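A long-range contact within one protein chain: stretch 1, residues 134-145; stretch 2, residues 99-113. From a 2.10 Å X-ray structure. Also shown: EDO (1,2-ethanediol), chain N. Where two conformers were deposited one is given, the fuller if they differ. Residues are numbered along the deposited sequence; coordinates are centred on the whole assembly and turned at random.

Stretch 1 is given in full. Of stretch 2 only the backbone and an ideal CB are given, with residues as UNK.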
ATOM      1  N   ASN A 134     -13.493  22.745 -12.682  1.00 26.72           N
ATOM      2  CA  ASN A 134     -12.046  22.865 -12.901  1.00 25.46           C
ATOM      3  C   ASN A 134     -11.223  22.452 -11.697  1.00 25.17           C
ATOM      4  O   ASN A 134      -9.995  22.401 -11.765  1.00 25.38           O
ATOM      5  CB  ASN A 134     -11.731  24.305 -13.299  1.00 26.48           C
ATOM      6  CG  ASN A 134     -12.383  24.697 -14.610  1.00 28.39           C
ATOM      7  OD1 ASN A 134     -12.670  23.851 -15.454  1.00 30.18           O
ATOM      8  ND2 ASN A 134     -12.647  25.970 -14.770  1.00 32.27           N
ATOM      9  N   ALA A 135     -11.894  22.138 -10.591  1.00 25.25           N
ATOM     10  CA  ALA A 135     -11.205  21.594  -9.417  1.00 23.96           C
ATOM     11  C   ALA A 135     -12.212  20.961  -8.468  1.00 24.24           C
ATOM     12  O   ALA A 135     -13.418  21.267  -8.492  1.00 24.23           O
ATOM     13  CB  ALA A 135     -10.356  22.691  -8.667  1.00 21.75           C
ATOM     14  N   LEU A 136     -11.702  20.088  -7.619  1.00 22.88           N
ATOM     15  CA  LEU A 136     -12.483  19.481  -6.551  1.00 21.55           C
ATOM     16  C   LEU A 136     -11.764  19.747  -5.239  1.00 19.96           C
ATOM     17  O   LEU A 136     -10.572  19.462  -5.138  1.00 20.43           O
ATOM     18  CB  LEU A 136     -12.588  17.970  -6.773  1.00 19.79           C
ATOM     19  CG  LEU A 136     -13.102  17.138  -5.595  1.00 20.17           C
ATOM     20  CD1 LEU A 136     -14.583  17.482  -5.344  1.00 13.83           C
ATOM     21  CD2 LEU A 136     -12.894  15.647  -5.863  1.00 22.44           C
ATOM     22  N   VAL A 137     -12.475  20.262  -4.241  1.00 19.68           N
ATOM     23  CA  VAL A 137     -11.912  20.361  -2.873  1.00 22.17           C
ATOM     24  C   VAL A 137     -12.699  19.570  -1.849  1.00 21.23           C
ATOM     25  O   VAL A 137     -13.922  19.619  -1.826  1.00 23.77           O
ATOM     26  CB  VAL A 137     -11.769  21.817  -2.430  1.00 20.85           C
ATOM     27  CG1 VAL A 137     -10.843  22.497  -3.361  1.00 27.38           C
ATOM     28  CG2 VAL A 137     -13.120  22.543  -2.443  1.00 25.01           C
ATOM     29  N   LEU A 138     -11.986  18.822  -1.017  1.00 20.46           N
ATOM     30  CA  LEU A 138     -12.567  18.114   0.129  1.00 22.01           C
ATOM     31  C   LEU A 138     -12.355  18.961   1.410  1.00 22.48           C
ATOM     32  O   LEU A 138     -11.225  19.277   1.778  1.00 19.64           O
ATOM     33  CB  LEU A 138     -11.962  16.704   0.253  1.00 20.52           C
ATOM     34  CG  LEU A 138     -12.798  15.577  -0.372  1.00 15.54           C
ATOM     35  CD1 LEU A 138     -13.182  15.976  -1.791  1.00 18.30           C
ATOM     36  CD2 LEU A 138     -12.055  14.255  -0.355  1.00 21.43           C
ATOM     37  N   LEU A 139     -13.456  19.384   2.040  1.00 22.29           N
ATOM     38  CA  LEU A 139     -13.395  20.414   3.111  1.00 22.97           C
ATOM     39  C   LEU A 139     -13.889  19.923   4.479  1.00 22.58           C
ATOM     40  O   LEU A 139     -13.370  20.358   5.519  1.00 22.68           O
ATOM     41  CB  LEU A 139     -14.217  21.653   2.731  1.00 21.42           C
ATOM     42  CG  LEU A 139     -13.794  22.425   1.479  1.00 25.82           C
ATOM     43  CD1 LEU A 139     -14.893  23.378   1.121  1.00 23.47           C
ATOM     44  CD2 LEU A 139     -12.479  23.185   1.720  1.00 20.70           C
ATOM     45  N   ASP A 140     -14.911  19.074   4.471  1.00 22.91           N
ATOM     46  CA  ASP A 140     -15.559  18.623   5.708  1.00 23.78           C
ATOM     47  C   ASP A 140     -16.198  17.242   5.451  1.00 25.31           C
ATOM     48  O   ASP A 140     -16.684  16.980   4.376  1.00 23.95           O
ATOM     49  CB  ASP A 140     -16.604  19.661   6.145  1.00 22.41           C
ATOM     50  CG  ASP A 140     -17.006  19.532   7.608  1.00 31.31           C
ATOM     51  OD1 ASP A 140     -17.587  18.504   7.977  1.00 43.01           O
ATOM     52  OD2 ASP A 140     -16.774  20.474   8.398  1.00 41.92           O
ATOM     53  N   ASP A 141     -16.157  16.350   6.441  1.00 26.81           N
ATOM     54  CA  ASP A 141     -16.801  15.037   6.325  1.00 26.47           C
ATOM     55  C   ASP A 141     -18.333  15.124   6.370  1.00 27.57           C
ATOM     56  O   ASP A 141     -19.039  14.234   5.861  1.00 25.74           O
ATOM     57  CB  ASP A 141     -16.289  14.084   7.409  1.00 26.36           C
ATOM     58  CG  ASP A 141     -16.583  14.598   8.814  1.00 27.82           C
ATOM     59  OD1 ASP A 141     -15.940  15.585   9.192  1.00 26.05           O
ATOM     60  OD2 ASP A 141     -17.438  14.016   9.521  1.00 24.21           O
ATOM     61  N   GLU A 142     -18.850  16.213   6.933  1.00 26.53           N
ATOM     62  CA  GLU A 142     -20.298  16.409   7.027  1.00 27.80           C
ATOM     63  C   GLU A 142     -20.830  17.272   5.889  1.00 27.13           C
ATOM     64  O   GLU A 142     -20.076  17.984   5.254  1.00 27.03           O
ATOM     65  CB  GLU A 142     -20.659  17.061   8.359  1.00 28.95           C
ATOM     66  CG  GLU A 142     -20.433  16.146   9.521  1.00 34.45           C
ATOM     67  CD  GLU A 142     -20.718  16.802  10.866  1.00 44.48           C
ATOM     68  OE1 GLU A 142     -20.509  18.033  11.011  1.00 49.22           O
ATOM     69  OE2 GLU A 142     -21.134  16.068  11.784  1.00 51.25           O
ATOM     70  N   GLY A 143     -22.141  17.207   5.655  1.00 24.28           N
ATOM     71  CA  GLY A 143     -22.811  18.148   4.768  1.00 23.88           C
ATOM     72  C   GLY A 143     -23.263  17.552   3.467  1.00 25.19           C
ATOM     73  O   GLY A 143     -23.836  18.248   2.631  1.00 26.95           O
ATOM     74  N   PHE A 144     -23.018  16.256   3.278  1.00 23.47           N
ATOM     75  CA  PHE A 144     -23.401  15.594   2.050  1.00 21.21           C
ATOM     76  C   PHE A 144     -23.713  14.120   2.259  1.00 21.21           C
ATOM     77  O   PHE A 144     -23.301  13.515   3.257  1.00 21.16           O
ATOM     78  CB  PHE A 144     -22.303  15.764   0.989  1.00 22.35           C
ATOM     79  CG  PHE A 144     -20.985  15.162   1.371  1.00 19.70           C
ATOM     80  CD1 PHE A 144     -20.083  15.877   2.154  1.00 22.02           C
ATOM     81  CD2 PHE A 144     -20.637  13.893   0.905  1.00 19.75           C
ATOM     82  CE1 PHE A 144     -18.864  15.307   2.537  1.00 26.16           C
ATOM     83  CE2 PHE A 144     -19.439  13.310   1.245  1.00 21.24           C
ATOM     84  CZ  PHE A 144     -18.530  14.016   2.086  1.00 24.52           C
ATOM     85  N   ASN A 145     -24.460  13.556   1.309  1.00 20.96           N
ATOM     86  CA  ASN A 145     -24.830  12.144   1.327  1.00 21.21           C
ATOM     87  C   ASN A 145     -23.688  11.369   0.740  1.00 21.25           C
ATOM     88  O   ASN A 145     -23.379  11.519  -0.439  1.00 20.21           O
ATOM     89  CB  ASN A 145     -26.116  11.834   0.538  1.00 22.04           C
ATOM     90  CG  ASN A 145     -26.499  10.339   0.577  1.00 24.17           C
ATOM     91  OD1 ASN A 145     -25.700   9.460   0.209  1.00 18.05           O
ATOM     92  ND2 ASN A 145     -27.738  10.049   1.000  1.00 24.53           N
ATOM     93  N   UNK A  99     -16.231  26.201 -12.268  1.00 26.45           N
ATOM     94  CA  UNK A  99     -16.775  25.751 -10.981  1.00 24.49           C
ATOM     95  C   UNK A  99     -15.690  24.984 -10.157  1.00 23.49           C
ATOM     96  O   UNK A  99     -14.916  24.205 -10.709  1.00 22.51           O
ATOM     97  CB  UNK A  99     -17.996  24.860 -11.217  1.00 24.49           C
ATOM     98  N   UNK A 100     -15.620  25.239  -8.856  1.00 23.84           N
ATOM     99  CA  UNK A 100     -14.848  24.382  -7.924  1.00 22.26           C
ATOM    100  C   UNK A 100     -15.873  23.536  -7.177  1.00 23.80           C
ATOM    101  O   UNK A 100     -16.769  24.075  -6.530  1.00 23.37           O
ATOM    102  CB  UNK A 100     -13.989  25.201  -6.959  1.00 22.26           C
ATOM    103  N   UNK A 101     -15.815  22.215  -7.363  1.00 23.19           N
ATOM    104  CA  UNK A 101     -16.731  21.290  -6.688  1.00 22.51           C
ATOM    105  C   UNK A 101     -16.199  20.994  -5.275  1.00 22.00           C
ATOM    106  O   UNK A 101     -14.987  20.977  -5.042  1.00 24.11           O
ATOM    107  CB  UNK A 101     -16.889  19.997  -7.491  1.00 22.51           C
ATOM    108  N   UNK A 102     -17.086  20.824  -4.311  1.00 21.93           N
ATOM    109  CA  UNK A 102     -16.625  20.530  -2.972  1.00 21.48           C
ATOM    110  C   UNK A 102     -17.436  19.461  -2.276  1.00 22.02           C
ATOM    111  O   UNK A 102     -18.611  19.282  -2.538  1.00 20.82           O
ATOM    112  CB  UNK A 102     -16.640  21.808  -2.131  1.00 21.48           C
ATOM    113  N   UNK A 103     -16.757  18.779  -1.363  1.00 22.85           N
ATOM    114  CA  UNK A 103     -17.364  17.886  -0.418  1.00 23.38           C
ATOM    115  C   UNK A 103     -17.254  18.527   0.964  1.00 21.45           C
ATOM    116  O   UNK A 103     -16.164  18.725   1.489  1.00 22.26           O
ATOM    117  CB  UNK A 103     -16.707  16.505  -0.458  1.00 23.38           C
ATOM    118  N   UNK A 104     -18.400  18.885   1.533  1.00 22.82           N
ATOM    119  CA  UNK A 104     -18.436  19.591   2.816  1.00 22.39           C
ATOM    120  C   UNK A 104     -19.756  20.305   3.018  1.00 23.31           C
ATOM    121  O   UNK A 104     -20.752  19.955   2.383  1.00 24.53           O
ATOM    122  CB  UNK A 104     -17.285  20.595   2.908  1.00 22.39           C
ATOM    123  N   UNK A 105     -19.742  21.307   3.905  1.00 26.37           N
ATOM    124  CA  UNK A 105     -20.880  22.174   4.191  1.00 27.16           C
ATOM    125  C   UNK A 105     -20.712  23.508   3.465  1.00 28.00           C
ATOM    126  O   UNK A 105     -19.601  23.931   3.134  1.00 26.27           O
ATOM    127  CB  UNK A 105     -21.026  22.396   5.698  1.00 27.16           C
ATOM    128  N   UNK A 106     -21.833  24.189   3.248  1.00 28.68           N
ATOM    129  CA  UNK A 106     -21.803  25.521   2.649  1.00 29.08           C
ATOM    130  C   UNK A 106     -20.890  26.445   3.449  1.00 27.99           C
ATOM    131  O   UNK A 106     -20.117  27.194   2.853  1.00 29.42           O
ATOM    132  CB  UNK A 106     -23.214  26.107   2.569  1.00 29.08           C
ATOM    133  N   UNK A 107     -20.957  26.390   4.781  1.00 30.02           N
ATOM    134  CA  UNK A 107     -20.107  27.218   5.630  0.50 32.00           C
ATOM    135  C   UNK A 107     -18.604  26.892   5.427  1.00 31.97           C
ATOM    136  O   UNK A 107     -17.770  27.782   5.390  1.00 32.40           O
ATOM    137  CB  UNK A 107     -20.497  27.022   7.096  0.50 32.00           C
ATOM    138  N   UNK A 108     -18.265  25.610   5.270  1.00 32.23           N
ATOM    139  CA  UNK A 108     -16.865  25.237   4.961  1.00 31.16           C
ATOM    140  C   UNK A 108     -16.396  25.809   3.625  1.00 32.06           C
ATOM    141  O   UNK A 108     -15.227  26.132   3.469  1.00 35.14           O
ATOM    142  CB  UNK A 108     -16.717  23.714   4.939  1.00 31.16           C
ATOM    143  N   UNK A 109     -17.323  25.967   2.677  1.00 31.77           N
ATOM    144  CA  UNK A 109     -17.009  26.455   1.332  1.00 30.74           C
ATOM    145  C   UNK A 109     -16.900  27.981   1.226  1.00 30.26           C
ATOM    146  O   UNK A 109     -16.293  28.478   0.294  1.00 27.84           O
ATOM    147  CB  UNK A 109     -18.079  25.962   0.356  1.00 30.74           C
ATOM    148  N   UNK A 110     -17.497  28.705   2.171  1.00 32.02           N
ATOM    149  CA  UNK A 110     -17.598  30.179   2.121  1.00 36.01           C
ATOM    150  C   UNK A 110     -16.256  30.920   2.039  1.00 34.16           C
ATOM    151  O   UNK A 110     -16.080  31.862   1.249  1.00 34.92           O
ATOM    152  CB  UNK A 110     -18.349  30.670   3.360  1.00 36.01           C
ATOM    153  N   UNK A 111     -15.307  30.473   2.845  1.00 33.70           N
ATOM    154  CA  UNK A 111     -13.951  31.025   2.843  1.00 33.80           C
ATOM    155  C   UNK A 111     -13.279  30.978   1.468  1.00 33.84           C
ATOM    156  O   UNK A 111     -12.417  31.812   1.172  1.00 31.80           O
ATOM    157  CB  UNK A 111     -13.089  30.267   3.854  1.00 33.80           C
ATOM    158  N   UNK A 112     -13.634  29.998   0.635  1.00 34.46           N
ATOM    159  CA  UNK A 112     -12.938  29.851  -0.664  1.00 36.45           C
ATOM    160  C   UNK A 112     -13.621  30.633  -1.786  1.00 38.11           C
ATOM    161  O   UNK A 112     -13.043  30.784  -2.873  1.00 38.28           O
ATOM    162  CB  UNK A 112     -12.861  28.373  -1.054  1.00 36.45           C
ATOM    163  N   UNK A 113     -14.823  31.144  -1.520  1.00 40.20           N
ATOM    164  CA  UNK A 113     -15.555  31.974  -2.495  1.00 43.97           C
ATOM    165  C   UNK A 113     -14.659  33.118  -3.012  1.00 49.18           C
ATOM    166  O   UNK A 113     -13.912  33.747  -2.242  1.00 50.56           O
ATOM    167  CB  UNK A 113     -16.826  32.544  -1.862  1.00 43.97           C
TER
HETATM  168  C1  EDO N 309     -18.080  18.408  13.086  1.00 56.10           C
HETATM  169  O1  EDO N 309     -17.438  17.176  13.449  1.00 55.07           O
HETATM  170  C2  EDO N 309     -17.469  18.942  11.801  1.00 60.89           C
HETATM  171  O2  EDO N 309     -16.807  17.895  11.064  1.00 61.23           O

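Positions 99–103 form an extended strand running parallel to strand 134–138; the side chains of 100–103 alternate between the sheet faces. At 99 the CB points sideways, 5.2 Å from Asn134 N, and stretch 1 constrains it little; a beta-branched residue would suit the extended backbone. The residue is Ile99, whose O accepts a hydrogen bond from Asn134 N (2.8 Å).

Position 100 projects to the face carrying Ala135 and Val137. The small Ala135 leaves room beside it, and a medium aliphatic group would fit. Val100 places CG2 4.2 Å from Ala135 CB and CG1 3.9 Å from Val137 CG2.

Position 101 lies on the other face, its CB 4.0 Å from Leu136 CD1. A small or modest apolar side chain is suggested, and Ala101 occupies the site. Its backbone pairs in both directions: Ala101 N donates to Ala135 O (2.8 Å), and Ala101 O accepts from Val137 N (2.7 Å).

At 102, back on the Val137 face, the CB sits 4.0 Å from Leu139 CD1. An apolar or aromatic residue would do, provided a large one leads its end elsewhere. Tyr102 does so: its CB packs 3.6 Å from Val137 CG2, while the ring, at chi1 70° (p), leads away.

Position 103 faces Leu138 CD1 and Phe144 CE1, 3.8 and 3.9 Å from its CB, an apolar pocket for leucine, isoleucine or methionine. Leu103 buries the largest area of stretch 2. Its CD1 meets Leu138 CD1 at 3.7 Å; CD2 lies over the Phe144 ring face, 4.0 Å from the centroid. Leu103 O accepts from both Leu139 N (2.8 Å) and Asp140 N (3.3 Å).

At 104, phi/psi of 160/-159 and a CB only 3.2 Å from Asp140 N and 3.3 Å from Leu139 CB favour glycine. Gly104 lets its CA approach Glu142 O at 3.3 Å.

Position 105 points sideways near Gly143, just before a helix, where serine, threonine, aspartate or asparagine could cap. Thr105 OG1 accepts a capping bond from the N of residue 108 (3.2 Å), and its CG2 lies 3.8 Å from Gly143 CA.

Positions 106, 107, 110, 111 and 113 have no contact with stretch 1 and are little restricted by it; they are Ala106, Asn107, Asn110, Tyr111 and Val113.

Position 108 points toward Leu139 and Asp140, its CB 3.9 Å from Leu139 CB, so a small residue fits. Ser108 OG approaches Leu139 CB at 3.5 Å and donates to Thr105 O (2.6 Å). At 109 the CB points sideways, 4.2 Å from Leu139 CD1, so a small side chain suffices; Ala109 packs its CB against that methyl and brings its CA to 3.7 Å from Leu139 CD1. Position 112 points toward stretch 1 from farther off, asking for a long apolar chain; Leu112 CD1 reaches Leu139 CD2 at 3.7 Å.

Stretch 2 (99-113) IVAYLGTANSANYLV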
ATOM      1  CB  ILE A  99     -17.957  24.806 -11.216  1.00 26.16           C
ATOM      2  CG1 ILE A  99     -19.009  25.452 -12.127  1.00 28.62           C
ATOM      3  CG2 ILE A  99     -18.595  24.350  -9.886  1.00 24.76           C
ATOM      4  CD1 ILE A  99     -19.968  24.401 -12.728  1.00 15.44           C
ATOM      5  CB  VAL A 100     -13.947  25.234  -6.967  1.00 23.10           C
ATOM      6  CG1 VAL A 100     -13.331  24.396  -5.856  1.00 20.62           C
ATOM      7  CG2 VAL A 100     -12.827  25.918  -7.764  1.00 18.21           C
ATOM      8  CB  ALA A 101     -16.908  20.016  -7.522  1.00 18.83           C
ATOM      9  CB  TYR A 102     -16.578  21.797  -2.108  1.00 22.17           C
ATOM     10  CG  TYR A 102     -17.929  22.397  -1.725  1.00 22.71           C
ATOM     11  CD1 TYR A 102     -18.595  21.972  -0.588  1.00 15.80           C
ATOM     12  CD2 TYR A 102     -18.508  23.419  -2.493  1.00 17.65           C
ATOM     13  CE1 TYR A 102     -19.818  22.537  -0.218  1.00 23.97           C
ATOM     14  CE2 TYR A 102     -19.704  23.980  -2.142  1.00 24.93           C
ATOM     15  CZ  TYR A 102     -20.361  23.540  -1.002  1.00 21.45           C
ATOM     16  OH  TYR A 102     -21.553  24.096  -0.659  1.00 25.59           O
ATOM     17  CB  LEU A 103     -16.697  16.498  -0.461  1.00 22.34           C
ATOM     18  CG  LEU A 103     -16.998  15.587  -1.650  1.00 22.65           C
ATOM     19  CD1 LEU A 103     -16.367  14.217  -1.433  1.00 16.75           C
ATOM     20  CD2 LEU A 103     -18.517  15.455  -1.941  1.00 20.28           C
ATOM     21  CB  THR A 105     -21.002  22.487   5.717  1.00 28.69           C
ATOM     22  OG1 THR A 105     -19.739  22.959   6.228  1.00 24.22           O
ATOM     23  CG2 THR A 105     -21.461  21.266   6.521  1.00 26.56           C
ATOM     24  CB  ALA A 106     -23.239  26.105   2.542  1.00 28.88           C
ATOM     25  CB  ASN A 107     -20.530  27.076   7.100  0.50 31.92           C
ATOM     26  CG  ASN A 107     -21.955  27.616   7.382  0.50 35.00           C
ATOM     27  OD1 ASN A 107     -22.566  28.326   6.559  0.50 29.05           O
ATOM     28  ND2 ASN A 107     -22.480  27.277   8.570  0.50 26.97           N
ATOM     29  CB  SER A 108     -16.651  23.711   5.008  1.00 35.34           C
ATOM     30  OG  SER A 108     -17.262  23.007   3.927  1.00 31.18           O
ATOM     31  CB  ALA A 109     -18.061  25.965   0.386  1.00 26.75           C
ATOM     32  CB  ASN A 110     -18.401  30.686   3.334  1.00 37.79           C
ATOM     33  CG  ASN A 110     -19.928  30.658   3.103  1.00 47.59           C
ATOM     34  OD1 ASN A 110     -20.417  30.561   1.959  1.00 54.12           O
ATOM     35  ND2 ASN A 110     -20.684  30.772   4.201  1.00 52.62           N
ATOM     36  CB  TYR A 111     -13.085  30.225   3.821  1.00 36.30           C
ATOM     37  CG  TYR A 111     -11.634  30.668   3.978  1.00 39.10           C
ATOM     38  CD1 TYR A 111     -11.297  32.018   4.230  1.00 46.94           C
ATOM     39  CD2 TYR A 111     -10.601  29.729   3.956  1.00 41.09           C
ATOM     40  CE1 TYR A 111      -9.945  32.420   4.416  1.00 43.55           C
ATOM     41  CE2 TYR A 111      -9.259  30.111   4.151  1.00 45.78           C
ATOM     42  CZ  TYR A 111      -8.934  31.452   4.363  1.00 44.74           C
ATOM     43  OH  TYR A 111      -7.608  31.792   4.548  1.00 42.08           O
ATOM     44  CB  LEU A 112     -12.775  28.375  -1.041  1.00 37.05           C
ATOM     45  CG  LEU A 112     -11.851  27.521  -0.161  1.00 38.00           C
ATOM     46  CD1 LEU A 112     -11.920  26.056  -0.612  1.00 38.37           C
ATOM     47  CD2 LEU A 112     -10.426  28.014  -0.228  1.00 31.88           C
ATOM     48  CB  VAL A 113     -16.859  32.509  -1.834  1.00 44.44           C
ATOM     49  CG1 VAL A 113     -17.472  33.664  -2.600  1.00 43.98           C
ATOM     50  CG2 VAL A 113     -17.854  31.359  -1.668  1.00 43.49           C
TER
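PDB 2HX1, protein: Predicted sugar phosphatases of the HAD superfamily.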